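Local structure of Dmd discriminator of mRNA degradation (Enterobacteria phage RB69, 5I8J) at residues T6-K15 with N44-I52. The protein is a phage antitoxin that interacts with the bacterial toxin RnlA and probably neutralises it, protecting phage messenger RNA from degradation. Sequence-based numbering, arbitrary orientation.
Sequences TKVTFIGWFK and NNALVKAFI
Trp13 and Lys49 meet diagonally across the two central strands, 6-14 and 46-52, of a four-stranded antiparallel sheet backed on one face by helix 30-44. The lysine reaches the six-membered end of the indole with its methylenes, Lys49 CE lying 3.4 Å from Trp13 CZ3. A bend at its last torsion (chi4 -81°) then turns NZ to salt bridges with Glu59 and with Asp54 of the second subunit. Leu47, directly opposite Trp13, runs alongside it in the same direction and sets Leu47 CD2 3.9 Å from Trp13 CE3. The indole NE1 is hydrogen-bonded to Asp23 of the second subunit, and Thr9, Ile11 and Phe51 of this face also pack on that subunit. Ile11 comes at Phe51 aslant: with CG1 beside its own backbone N and the chain extended beyond, Ile11 CD1 ends 3.3 Å from Phe51 CE1, a tight carbon-carbon contact. That same ring meets Phe51 of the second subunit edge-to-face. On the face toward helix 30-44 the side chains of the two strands that meet are apolar. Here the Phe10 ring brings CE1 to 3.7 Å from Ala50 CB and CD1 to Val48 CG1, which lies at the ring edge; Val8 CG1 covers one face of the ring, toward its rim, and also touches Ala50. Val36, Thr37 and Leu40 of the helix close over Phe10. Backbone pairs Thr9-Phe51, Ile11-Lys49 and Trp13-Leu47 each exchange two hydrogen bonds, straightest from Lys49 N to Ile11 O (171°). Beyond them the Phe14 ring, its plane 71° from the side-chain amide of Asn44, has the backbone O of Asn44 in plane at its edge. At this end one water bridges the two segments, accepting from Lys15 N at 2.9 Å and donating to Asn45 O at 2.8 Å.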
loop_
_atom_site.group_PDB
_atom_site.type_symbol
_atom_site.label_atom_id
_atom_site.label_comp_id
_atom_site.label_asym_id
_atom_site.label_seq_id
_atom_site.Cartn_x
_atom_site.Cartn_y
_atom_site.Cartn_z
ATOM N N THR A 6 -8.155 -14.687 -2.950
ATOM C CA THR A 6 -8.216 -13.344 -2.375
ATOM C C THR A 6 -6.910 -12.634 -2.692
ATOM O O THR A 6 -5.842 -13.150 -2.389
ATOM C CB THR A 6 -8.443 -13.397 -0.856
ATOM O OG1 THR A 6 -9.672 -14.078 -0.578
ATOM C CG2 THR A 6 -8.494 -12.002 -0.250
ATOM N N LYS A 7 -6.982 -11.462 -3.324
ATOM C CA LYS A 7 -5.770 -10.700 -3.594
ATOM C C LYS A 7 -5.502 -9.753 -2.433
ATOM O O LYS A 7 -6.293 -8.848 -2.154
ATOM C CB LYS A 7 -5.877 -9.907 -4.901
ATOM C CG LYS A 7 -4.592 -9.162 -5.257
ATOM C CD LYS A 7 -4.746 -8.375 -6.549
ATOM C CE LYS A 7 -5.864 -7.347 -6.429
ATOM N NZ LYS A 7 -6.115 -6.621 -7.705
ATOM N N VAL A 8 -4.387 -9.972 -1.754
ATOM C CA VAL A 8 -4.038 -9.141 -0.613
ATOM C C VAL A 8 -2.852 -8.272 -0.977
ATOM O O VAL A 8 -1.830 -8.765 -1.427
ATOM C CB VAL A 8 -3.710 -9.993 0.631
ATOM C CG1 VAL A 8 -3.521 -9.092 1.852
ATOM C CG2 VAL A 8 -4.831 -10.994 0.887
ATOM N N THR A 9 -3.006 -6.963 -0.807
ATOM C CA THR A 9 -1.895 -6.044 -1.010
ATOM C C THR A 9 -1.232 -5.773 0.339
ATOM O O THR A 9 -1.887 -5.322 1.268
ATOM C CB THR A 9 -2.355 -4.711 -1.632
ATOM O OG1 THR A 9 -2.969 -4.954 -2.912
ATOM C CG2 THR A 9 -1.167 -3.769 -1.801
ATOM N N PHE A 10 0.052 -6.075 0.433
ATOM C CA PHE A 10 0.828 -5.848 1.643
ATOM C C PHE A 10 1.705 -4.631 1.439
ATOM O O PHE A 10 2.367 -4.497 0.397
ATOM C CB PHE A 10 1.691 -7.069 1.984
ATOM C CG PHE A 10 0.903 -8.283 2.381
ATOM C CD1 PHE A 10 0.571 -8.510 3.711
ATOM C CD2 PHE A 10 0.488 -9.195 1.427
ATOM C CE1 PHE A 10 -0.152 -9.623 4.078
ATOM C CE2 PHE A 10 -0.242 -10.315 1.786
ATOM C CZ PHE A 10 -0.564 -10.531 3.109
ATOM N N ILE A 11 1.701 -3.740 2.426
ATOM C CA ILE A 11 2.593 -2.590 2.415
ATOM C C ILE A 11 3.453 -2.643 3.654
ATOM O O ILE A 11 2.942 -2.790 4.750
ATOM C CB ILE A 11 1.840 -1.260 2.396
ATOM C CG1 ILE A 11 0.752 -1.270 1.325
ATOM C CG2 ILE A 11 2.818 -0.118 2.170
ATOM C CD1 ILE A 11 -0.230 -0.157 1.548
ATOM N N GLY A 12 4.761 -2.544 3.468
ATOM C CA GLY A 12 5.710 -2.690 4.558
ATOM C C GLY A 12 6.609 -1.475 4.708
ATOM O O GLY A 12 6.987 -0.838 3.715
ATOM N N TRP A 13 6.908 -1.143 5.961
ATOM C CA TRP A 13 7.904 -0.141 6.326
ATOM C C TRP A 13 9.024 -0.765 7.139
ATOM O O TRP A 13 8.780 -1.315 8.222
ATOM C CB TRP A 13 7.282 0.986 7.152
ATOM C CG TRP A 13 6.382 1.901 6.402
ATOM C CD1 TRP A 13 6.688 3.148 5.928
ATOM C CD2 TRP A 13 5.004 1.671 6.078
ATOM N NE1 TRP A 13 5.586 3.696 5.306
ATOM C CE2 TRP A 13 4.545 2.816 5.388
ATOM C CE3 TRP A 13 4.123 0.610 6.291
ATOM C CZ2 TRP A 13 3.237 2.923 4.907
ATOM C CZ3 TRP A 13 2.818 0.723 5.813
ATOM C CH2 TRP A 13 2.394 1.876 5.130
ATOM N N PHE A 14 10.246 -0.681 6.621
ATOM C CA PHE A 14 11.423 -1.087 7.381
ATOM C C PHE A 14 11.685 -0.057 8.476
ATOM O O PHE A 14 11.131 1.044 8.441
ATOM C CB PHE A 14 12.660 -1.211 6.483
ATOM C CG PHE A 14 12.578 -2.321 5.474
ATOM C CD1 PHE A 14 12.616 -3.649 5.872
ATOM C CD2 PHE A 14 12.486 -2.035 4.124
ATOM C CE1 PHE A 14 12.545 -4.666 4.933
ATOM C CE2 PHE A 14 12.415 -3.048 3.184
ATOM C CZ PHE A 14 12.441 -4.364 3.588
ATOM N N LYS A 15 12.526 -0.408 9.446
ATOM C CA LYS A 15 12.899 0.539 10.501
ATOM C C LYS A 15 13.531 1.803 9.932
ATOM O O LYS A 15 13.355 2.902 10.468
ATOM C CB LYS A 15 13.856 -0.117 11.495
ATOM C CG LYS A 15 13.244 -1.271 12.269
ATOM C CD LYS A 15 14.316 -2.020 13.055
ATOM C CE LYS A 15 15.017 -1.098 14.034
ATOM N NZ LYS A 15 14.060 -0.424 14.968
ATOM N N ASN A 44 11.121 -9.360 8.312
ATOM C CA ASN A 44 11.685 -8.122 7.802
ATOM C C ASN A 44 11.923 -7.054 8.858
ATOM O O ASN A 44 12.347 -5.940 8.527
ATOM C CB ASN A 44 10.777 -7.582 6.693
ATOM C CG ASN A 44 10.915 -8.382 5.407
ATOM O OD1 ASN A 44 11.956 -8.335 4.758
ATOM N ND2 ASN A 44 9.873 -9.127 5.043
ATOM N N ASN A 45 11.672 -7.396 10.119
ATOM C CA ASN A 45 11.721 -6.421 11.209
ATOM C C ASN A 45 10.975 -5.152 10.814
ATOM O O ASN A 45 11.505 -4.049 10.903
ATOM C CB ASN A 45 13.164 -6.099 11.582
ATOM C CG ASN A 45 13.886 -7.296 12.164
ATOM O OD1 ASN A 45 13.656 -7.663 13.311
ATOM N ND2 ASN A 45 14.759 -7.912 11.375
ATOM N N ALA A 46 9.739 -5.331 10.363
ATOM C CA ALA A 46 9.009 -4.265 9.699
ATOM C C ALA A 46 7.596 -4.090 10.246
ATOM O O ALA A 46 7.082 -4.936 10.977
ATOM C CB ALA A 46 8.957 -4.544 8.186
ATOM N N LEU A 47 6.989 -2.971 9.890
ATOM C CA LEU A 47 5.557 -2.772 10.043
ATOM C C LEU A 47 4.930 -3.225 8.743
ATOM O O LEU A 47 5.329 -2.761 7.685
ATOM C CB LEU A 47 5.226 -1.302 10.318
ATOM C CG LEU A 47 3.774 -0.863 10.113
ATOM C CD1 LEU A 47 2.860 -1.513 11.145
ATOM C CD2 LEU A 47 3.653 0.653 10.164
ATOM N N VAL A 48 3.977 -4.146 8.798
ATOM C CA VAL A 48 3.308 -4.580 7.567
ATOM C C VAL A 48 1.806 -4.462 7.731
ATOM O O VAL A 48 1.259 -4.883 8.752
ATOM C CB VAL A 48 3.678 -6.036 7.194
ATOM C CG1 VAL A 48 2.919 -6.480 5.921
ATOM C CG2 VAL A 48 5.175 -6.165 6.990
ATOM N N LYS A 49 1.156 -3.856 6.732
ATOM C CA LYS A 49 -0.295 -3.726 6.680
ATOM C C LYS A 49 -0.833 -4.569 5.540
ATOM O O LYS A 49 -0.263 -4.561 4.443
ATOM C CB LYS A 49 -0.723 -2.273 6.478
ATOM C CG LYS A 49 -0.177 -1.295 7.504
ATOM C CD LYS A 49 -0.451 0.150 7.044
ATOM C CE LYS A 49 0.209 1.171 7.956
ATOM N NZ LYS A 49 -0.570 1.439 9.184
ATOM N N ALA A 50 -1.925 -5.283 5.804
ATOM C CA ALA A 50 -2.612 -6.068 4.774
ATOM C C ALA A 50 -3.904 -5.363 4.341
ATOM O O ALA A 50 -4.712 -4.956 5.167
ATOM C CB ALA A 50 -2.909 -7.483 5.289
ATOM N N PHE A 51 -4.076 -5.223 3.032
ATOM C CA PHE A 51 -5.223 -4.563 2.436
ATOM C C PHE A 51 -5.978 -5.537 1.537
ATOM O O PHE A 51 -5.366 -6.246 0.743
ATOM C CB PHE A 51 -4.788 -3.346 1.603
ATOM C CG PHE A 51 -4.341 -2.161 2.418
ATOM C CD1 PHE A 51 -3.052 -2.095 2.943
ATOM C CD2 PHE A 51 -5.201 -1.088 2.627
ATOM C CE1 PHE A 51 -2.646 -0.988 3.686
ATOM C CE2 PHE A 51 -4.796 0.018 3.370
ATOM C CZ PHE A 51 -3.519 0.070 3.893
ATOM N N ILE A 52 -7.303 -5.558 1.654
ATOM C CA ILE A 52 -8.149 -6.279 0.705
ATOM C C ILE A 52 -9.195 -5.303 0.183
ATOM O O ILE A 52 -9.850 -4.616 0.968
ATOM C CB ILE A 52 -8.834 -7.506 1.333
ATOM C CG1 ILE A 52 -7.788 -8.486 1.869
ATOM C CG2 ILE A 52 -9.732 -8.209 0.298
ATOM C CD1 ILE A 52 -8.383 -9.610 2.717
HETATM O O HOH W 1 13.617 -3.083 9.395
#